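Local structure of tube-forming protein in Mycobacterial Envelpe, TiME (Mycolicibacterium smegmatis, 7CU9) at residues A11-G16 with V82-G87; G111-M116 with T123-F128. The protein probably forms a tube across the mycobacterial outer envelope that may serve in protein secretion. All blocks are in the same frame, centred on the assembly; numbering follows the deposited sequence.

Contact 1: residues A11-G16 with V82-G87; sequences AVMPKG and VKQAVG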
ATOM      1  N   ALA B  11     -20.953  10.104   0.857  1.00 16.42           N
ATOM      2  CA  ALA B  11     -19.724  10.449   0.103  1.00 15.59           C
ATOM      3  C   ALA B  11     -18.466  10.020   0.875  1.00 14.94           C
ATOM      4  O   ALA B  11     -17.386   9.970   0.265  1.00 14.91           O
ATOM      5  CB  ALA B  11     -19.696  11.925  -0.212  1.00 15.53           C
ATOM      6  N   VAL B  12     -18.589   9.731   2.168  1.00 14.00           N
ATOM      7  CA  VAL B  12     -17.437   9.322   3.027  1.00 14.18           C
ATOM      8  C   VAL B  12     -17.368   7.796   3.026  1.00 14.00           C
ATOM      9  O   VAL B  12     -18.326   7.160   3.506  1.00 15.02           O
ATOM     10  CB  VAL B  12     -17.562   9.892   4.451  1.00 14.09           C
ATOM     11  CG1 VAL B  12     -16.408   9.448   5.337  1.00 14.60           C
ATOM     12  CG2 VAL B  12     -17.682  11.405   4.443  1.00 14.52           C
ATOM     13  N   MET B  13     -16.287   7.232   2.484  1.00 13.86           N
ATOM     14  CA  MET B  13     -16.114   5.764   2.354  1.00 14.33           C
ATOM     15  C   MET B  13     -15.892   5.171   3.741  1.00 14.30           C
ATOM     16  O   MET B  13     -15.064   5.662   4.508  1.00 14.38           O
ATOM     17  CB  MET B  13     -14.931   5.420   1.443  1.00 14.85           C
ATOM     18  CG  MET B  13     -15.101   5.883   0.006  1.00 15.65           C
ATOM     19  SD  MET B  13     -16.564   5.175  -0.804  1.00 17.44           S
ATOM     20  CE  MET B  13     -17.723   6.533  -0.664  1.00 17.81           C
ATOM     21  N   PRO B  14     -16.641   4.109   4.113  1.00 14.51           N
ATOM     22  CA  PRO B  14     -16.445   3.446   5.398  1.00 14.70           C
ATOM     23  C   PRO B  14     -15.160   2.604   5.402  1.00 14.64           C
ATOM     24  O   PRO B  14     -14.594   2.388   4.345  1.00 14.01           O
ATOM     25  CB  PRO B  14     -17.705   2.580   5.526  1.00 14.99           C
ATOM     26  CG  PRO B  14     -18.051   2.237   4.102  1.00 15.17           C
ATOM     27  CD  PRO B  14     -17.704   3.484   3.311  1.00 14.87           C
ATOM     28  N   LYS B  15     -14.733   2.159   6.587  1.00 15.37           N
ATOM     29  CA  LYS B  15     -13.427   1.468   6.777  1.00 16.10           C
ATOM     30  C   LYS B  15     -13.312   0.258   5.836  1.00 15.69           C
ATOM     31  O   LYS B  15     -12.205   0.030   5.323  1.00 15.35           O
ATOM     32  CB  LYS B  15     -13.209   1.093   8.245  1.00 17.17           C
ATOM     33  CG  LYS B  15     -14.266   0.207   8.887  1.00 18.50           C
ATOM     34  CD  LYS B  15     -13.917  -0.128  10.319  1.00 19.78           C
ATOM     35  CE  LYS B  15     -14.935  -1.020  10.994  1.00 21.72           C
ATOM     36  NZ  LYS B  15     -14.712  -1.066  12.459  1.00 22.93           N
ATOM     37  N   GLY B  16     -14.397  -0.491   5.604  1.00 15.74           N
ATOM     38  CA  GLY B  16     -14.395  -1.647   4.684  1.00 15.52           C
ATOM     39  C   GLY B  16     -13.972  -1.252   3.279  1.00 15.31           C
ATOM     40  O   GLY B  16     -13.133  -1.943   2.679  1.00 15.27           O
ATOM     41  N   VAL B  82      -6.062   6.886   7.002  1.00 12.64           N
ATOM     42  CA  VAL B  82      -6.805   7.462   5.852  1.00 11.88           C
ATOM     43  C   VAL B  82      -7.819   8.455   6.409  1.00 11.40           C
ATOM     44  O   VAL B  82      -8.573   8.098   7.328  1.00 11.79           O
ATOM     45  CB  VAL B  82      -7.480   6.368   5.011  1.00 11.79           C
ATOM     46  CG1 VAL B  82      -8.304   6.957   3.878  1.00 11.84           C
ATOM     47  CG2 VAL B  82      -6.451   5.384   4.479  1.00 12.01           C
ATOM     48  N   LYS B  83      -7.844   9.661   5.859  1.00 10.52           N
ATOM     49  CA  LYS B  83      -8.801  10.695   6.299  1.00 10.22           C
ATOM     50  C   LYS B  83      -9.552  11.212   5.073  1.00  9.88           C
ATOM     51  O   LYS B  83      -8.974  11.280   3.976  1.00  9.80           O
ATOM     52  CB  LYS B  83      -8.074  11.797   7.071  1.00 10.31           C
ATOM     53  CG  LYS B  83      -8.974  12.753   7.838  1.00 10.67           C
ATOM     54  CD  LYS B  83      -8.177  13.638   8.747  1.00 10.72           C
ATOM     55  CE  LYS B  83      -9.011  14.624   9.525  1.00 11.16           C
ATOM     56  NZ  LYS B  83      -8.197  15.316  10.550  1.00 11.55           N
ATOM     57  N   GLN B  84     -10.817  11.547   5.282  1.00  9.60           N
ATOM     58  CA  GLN B  84     -11.716  12.101   4.246  1.00  9.47           C
ATOM     59  C   GLN B  84     -12.474  13.287   4.834  1.00  9.32           C
ATOM     60  O   GLN B  84     -12.840  13.232   6.022  1.00  9.41           O
ATOM     61  CB  GLN B  84     -12.729  11.048   3.819  1.00  9.72           C
ATOM     62  CG  GLN B  84     -12.112   9.832   3.163  1.00  9.97           C
ATOM     63  CD  GLN B  84     -13.165   8.768   3.017  1.00 10.32           C
ATOM     64  OE1 GLN B  84     -14.052   8.854   2.170  1.00 10.65           O
ATOM     65  NE2 GLN B  84     -13.105   7.773   3.888  1.00 10.74           N
ATOM     66  N   ALA B  85     -12.722  14.309   4.021  1.00  8.96           N
ATOM     67  CA  ALA B  85     -13.584  15.450   4.390  1.00  8.90           C
ATOM     68  C   ALA B  85     -14.368  15.865   3.153  1.00  8.73           C
ATOM     69  O   ALA B  85     -13.763  15.979   2.079  1.00  9.20           O
ATOM     70  CB  ALA B  85     -12.764  16.591   4.937  1.00  9.09           C
ATOM     71  N   VAL B  86     -15.672  16.051   3.301  1.00  8.72           N
ATOM     72  CA  VAL B  86     -16.560  16.465   2.183  1.00  8.88           C
ATOM     73  C   VAL B  86     -17.413  17.623   2.681  1.00  8.82           C
ATOM     74  O   VAL B  86     -18.118  17.457   3.689  1.00  9.00           O
ATOM     75  CB  VAL B  86     -17.433  15.309   1.668  1.00  9.45           C
ATOM     76  CG1 VAL B  86     -18.313  15.758   0.515  1.00  9.72           C
ATOM     77  CG2 VAL B  86     -16.591  14.109   1.265  1.00  9.88           C
ATOM     78  N   GLY B  87     -17.350  18.745   1.975  1.00  8.60           N
ATOM     79  CA  GLY B  87     -18.188  19.924   2.236  1.00  8.84           C
ATOM     80  C   GLY B  87     -19.057  20.232   1.041  1.00  8.83           C
ATOM     81  O   GLY B  87     -18.523  20.348  -0.077  1.00  8.91           O
TER
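Q84 meets the backbone of M13 with both ends of its side-chain amide. M13 N donates to Q84 OE1 at 2.8 Å, and Q84 NE2 donates back to M13 O at 2.9 Å. Both bonds are fairly straight, with N-H...acceptor angles near 160°, and each donor lies in the carbonyl plane on a lone pair. M13 O also lies close to the plane of the Q84 amide. The two bonds form a closed ring that fixes the rotation of the amide about chi3. They let a glutamine on a strand bind a loop residue much as a neighbouring strand would, satisfying the buried polar tip.

Q84 CG is anti to the carbonyl carbon (chi1 -63°), and the chain runs extended from there to CD, which carries the amide away from the strand backbone to M13. This is the tight part of the contact. V12 CA lies 3.5 Å from Q84 OE1, and M13 CB is almost as close to the same oxygen. V12 CG1 rests against the amide at 4.0 Å from Q84 NE2.

Toward A11 the side-chain packing is looser and apolar. A11 CB is 4.1 Å from V86 CG2 and equally far from V86 CG1, so it faces both methyls. V12 CG2 reaches V86 CG2 only at 4.3 Å. At the other end the segment turns away from the strand. P14, exposed to solvent, takes the N-cap position of helix 15-22 and does not touch 82-87.

Helix 174-185 closes in through M184, which touches Q84 and V86, and L180, which touches M13. V18 of helix 15-22 also packs on Q84. The contact thus ties the N-terminal segment to strand 77-89, which pairs with strands 63-72 and 161-169.

Contact 2: residues G111-M116 with T123-F128; sequences GQTTAM and TEVWTF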
ATOM      1  N   GLY B 111       8.655  22.699   0.167  1.00 13.63           N
ATOM      2  CA  GLY B 111      10.092  22.808   0.476  1.00 13.91           C
ATOM      3  C   GLY B 111      10.356  23.114   1.937  1.00 13.95           C
ATOM      4  O   GLY B 111      11.537  23.095   2.333  1.00 14.88           O
ATOM      5  N   GLN B 112       9.311  23.355   2.738  1.00 13.54           N
ATOM      6  CA  GLN B 112       9.454  23.703   4.172  1.00 13.91           C
ATOM      7  C   GLN B 112       9.328  22.455   5.048  1.00 14.15           C
ATOM      8  O   GLN B 112       8.490  21.574   4.756  1.00 13.81           O
ATOM      9  CB  GLN B 112       8.417  24.744   4.597  1.00 14.28           C
ATOM     10  CG  GLN B 112       8.605  26.085   3.905  1.00 14.54           C
ATOM     11  CD  GLN B 112       9.961  26.678   4.202  1.00 15.12           C
ATOM     12  OE1 GLN B 112      10.345  26.828   5.356  1.00 16.84           O
ATOM     13  NE2 GLN B 112      10.702  27.002   3.158  1.00 14.85           N
ATOM     14  N   THR B 113      10.140  22.407   6.097  1.00 14.94           N
ATOM     15  CA  THR B 113      10.005  21.475   7.234  1.00 16.00           C
ATOM     16  C   THR B 113       9.540  22.302   8.426  1.00 16.06           C
ATOM     17  O   THR B 113      10.108  23.386   8.652  1.00 16.30           O
ATOM     18  CB  THR B 113      11.317  20.735   7.510  1.00 16.39           C
ATOM     19  OG1 THR B 113      11.661  20.016   6.325  1.00 17.12           O
ATOM     20  CG2 THR B 113      11.225  19.786   8.683  1.00 16.95           C
ATOM     21  N   THR B 114       8.529  21.834   9.148  1.00 16.22           N
ATOM     22  CA  THR B 114       7.976  22.576  10.307  1.00 16.17           C
ATOM     23  C   THR B 114       7.433  21.594  11.340  1.00 16.40           C
ATOM     24  O   THR B 114       7.118  20.447  10.979  1.00 16.49           O
ATOM     25  CB  THR B 114       6.939  23.610   9.850  1.00 16.53           C
ATOM     26  OG1 THR B 114       6.691  24.499  10.939  1.00 16.89           O
ATOM     27  CG2 THR B 114       5.645  22.982   9.386  1.00 17.05           C
ATOM     28  N   ALA B 115       7.341  22.051  12.586  1.00 16.87           N
ATOM     29  CA  ALA B 115       6.835  21.261  13.726  1.00 17.43           C
ATOM     30  C   ALA B 115       5.314  21.410  13.813  1.00 17.92           C
ATOM     31  O   ALA B 115       4.807  22.537  13.654  1.00 17.63           O
ATOM     32  CB  ALA B 115       7.510  21.692  15.004  1.00 17.78           C
ATOM     33  N   MET B 116       4.640  20.279  13.997  1.00 18.74           N
ATOM     34  CA  MET B 116       3.189  20.206  14.309  1.00 19.08           C
ATOM     35  C   MET B 116       3.047  19.898  15.801  1.00 19.83           C
ATOM     36  O   MET B 116       3.597  18.876  16.244  1.00 20.52           O
ATOM     37  CB  MET B 116       2.475  19.112  13.507  1.00 18.90           C
ATOM     38  CG  MET B 116       2.148  19.505  12.084  1.00 18.67           C
ATOM     39  SD  MET B 116       1.242  18.198  11.205  1.00 18.33           S
ATOM     40  CE  MET B 116      -0.416  18.433  11.844  1.00 18.55           C
ATOM     41  N   THR B 123       4.669  16.314  19.686  1.00 29.12           N
ATOM     42  CA  THR B 123       5.214  17.147  18.583  1.00 27.83           C
ATOM     43  C   THR B 123       5.666  16.216  17.459  1.00 25.52           C
ATOM     44  O   THR B 123       6.304  15.194  17.764  1.00 25.56           O
ATOM     45  CB  THR B 123       6.363  18.044  19.055  1.00 29.29           C
ATOM     46  OG1 THR B 123       5.885  18.824  20.149  1.00 31.14           O
ATOM     47  CG2 THR B 123       6.881  18.958  17.966  1.00 29.59           C
ATOM     48  N   GLU B 124       5.326  16.553  16.214  1.00 22.89           N
ATOM     49  CA  GLU B 124       5.799  15.841  15.002  1.00 21.66           C
ATOM     50  C   GLU B 124       6.470  16.862  14.086  1.00 19.59           C
ATOM     51  O   GLU B 124       6.045  18.026  14.090  1.00 20.13           O
ATOM     52  CB  GLU B 124       4.640  15.160  14.279  1.00 22.48           C
ATOM     53  CG  GLU B 124       3.968  14.071  15.094  1.00 23.60           C
ATOM     54  CD  GLU B 124       2.739  13.469  14.439  1.00 25.04           C
ATOM     55  OE1 GLU B 124       2.194  14.095  13.503  1.00 24.90           O
ATOM     56  OE2 GLU B 124       2.317  12.381  14.880  1.00 27.10           O
ATOM     57  N   VAL B 125       7.496  16.442  13.350  1.00 17.82           N
ATOM     58  CA  VAL B 125       8.190  17.306  12.357  1.00 16.65           C
ATOM     59  C   VAL B 125       7.881  16.742  10.973  1.00 15.65           C
ATOM     60  O   VAL B 125       8.097  15.533  10.767  1.00 14.98           O
ATOM     61  CB  VAL B 125       9.702  17.386  12.630  1.00 17.06           C
ATOM     62  CG1 VAL B 125      10.426  18.189  11.561  1.00 16.97           C
ATOM     63  CG2 VAL B 125       9.971  17.951  14.015  1.00 17.41           C
ATOM     64  N   TRP B 126       7.339  17.582  10.092  1.00 14.67           N
ATOM     65  CA  TRP B 126       6.894  17.181   8.735  1.00 14.40           C
ATOM     66  C   TRP B 126       7.579  18.050   7.688  1.00 13.92           C
ATOM     67  O   TRP B 126       7.698  19.269   7.908  1.00 13.80           O
ATOM     68  CB  TRP B 126       5.370  17.272   8.614  1.00 14.44           C
ATOM     69  CG  TRP B 126       4.642  16.259   9.437  1.00 14.79           C
ATOM     70  CD1 TRP B 126       4.217  16.404  10.724  1.00 15.36           C
ATOM     71  CD2 TRP B 126       4.256  14.933   9.033  1.00 14.50           C
ATOM     72  NE1 TRP B 126       3.583  15.267  11.143  1.00 15.93           N
ATOM     73  CE2 TRP B 126       3.591  14.346  10.130  1.00 15.34           C
ATOM     74  CE3 TRP B 126       4.390  14.191   7.855  1.00 14.43           C
ATOM     75  CZ2 TRP B 126       3.068  13.055  10.078  1.00 14.94           C
ATOM     76  CZ3 TRP B 126       3.880  12.913   7.807  1.00 14.45           C
ATOM     77  CH2 TRP B 126       3.226  12.355   8.904  1.00 14.61           C
ATOM     78  N   THR B 127       7.977  17.423   6.583  1.00 13.53           N
ATOM     79  CA  THR B 127       8.545  18.078   5.381  1.00 13.71           C
ATOM     80  C   THR B 127       7.488  18.063   4.278  1.00 13.12           C
ATOM     81  O   THR B 127       7.016  16.961   3.912  1.00 12.73           O
ATOM     82  CB  THR B 127       9.830  17.383   4.928  1.00 14.63           C
ATOM     83  OG1 THR B 127      10.739  17.479   6.027  1.00 15.28           O
ATOM     84  CG2 THR B 127      10.416  18.006   3.683  1.00 15.00           C
ATOM     85  N   PHE B 128       7.151  19.238   3.757  1.00 12.56           N
ATOM     86  CA  PHE B 128       6.069  19.428   2.765  1.00 12.62           C
ATOM     87  C   PHE B 128       6.651  19.566   1.362  1.00 12.92           C
ATOM     88  O   PHE B 128       7.638  20.302   1.172  1.00 13.58           O
ATOM     89  CB  PHE B 128       5.239  20.652   3.139  1.00 12.43           C
ATOM     90  CG  PHE B 128       4.455  20.460   4.406  1.00 12.48           C
ATOM     91  CD1 PHE B 128       5.017  20.731   5.642  1.00 12.69           C
ATOM     92  CD2 PHE B 128       3.159  19.974   4.365  1.00 12.49           C
ATOM     93  CE1 PHE B 128       4.297  20.525   6.808  1.00 13.05           C
ATOM     94  CE2 PHE B 128       2.441  19.772   5.532  1.00 12.71           C
ATOM     95  CZ  PHE B 128       3.007  20.047   6.751  1.00 12.83           C
TER
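M116 and W126 meet on one face of an antiparallel strand pair. From M116 CB outward, the chain passes from the backbone of E124 to the indole of W126. CB lies 3.8 Å from E124 O. CG, anti to the carbonyl carbon (chi1 -80°), comes to 4.0 Å from W126 CD1. SD is closer, 3.5 Å from W126 CD1, and also touches NE1. It approaches the five-membered ring obliquely, in a Met-aromatic contact.

The indole is also held through its N-H. W126 NE1 donates to E124 OE1 at 3.0 Å; the oxygen lies in the ring plane, while the donor stands above the carboxylate plane. K142 makes a cation-pi contact with W126. Further along the strands, T114 CG2 packs on F128 CE1, and T114 OG1 bonds to N43 N.

T113, A115, V125 and T127 occupy the other face, which is more exposed. T113 OG1 and T127 OG1 share a hydrogen bond of 2.7 Å across a non-hydrogen-bonded pair. T113 CG2 presses on V125 CG1 at 3.4 Å, tighter than usual for two carbons.

Paired backbone bonds link T114 with W126 and M116 with E124. Beyond the strand pairs, F128 N donates to Q112 O and G111 N to F128 O. The positive phi of G111 (94°) suits a glycine, since a CB would jam against the preceding carbonyl.

Strand 39-41 flanks 113-118 and strand 137-144 flanks 123-129, while A50 of helix 47-50 touches M116 and F128. The regular ladder, with its axes at 157°, is that of a twisted antiparallel beta hairpin within the PknH-like extracellular domain.

Both contacts reach the same antiparallel sheet but lie on opposite sides of the chain's centre, with their own centres about 25 Å apart. Contact 1 is the more buried. It joins the stretch just before helix 15-22 to a strand, and one side-chain amide supplies its two hydrogen bonds. Contact 2 is partly buried and joins two adjacent strands near one border of the sheet. It covers more than twice the surface, 560 against 236 Å², and rests mainly on backbone bonds. Its aromatic and sulfur contacts lie on the buried face, and its threonine hydroxyl pair on the more exposed one. The two contacts share no strand.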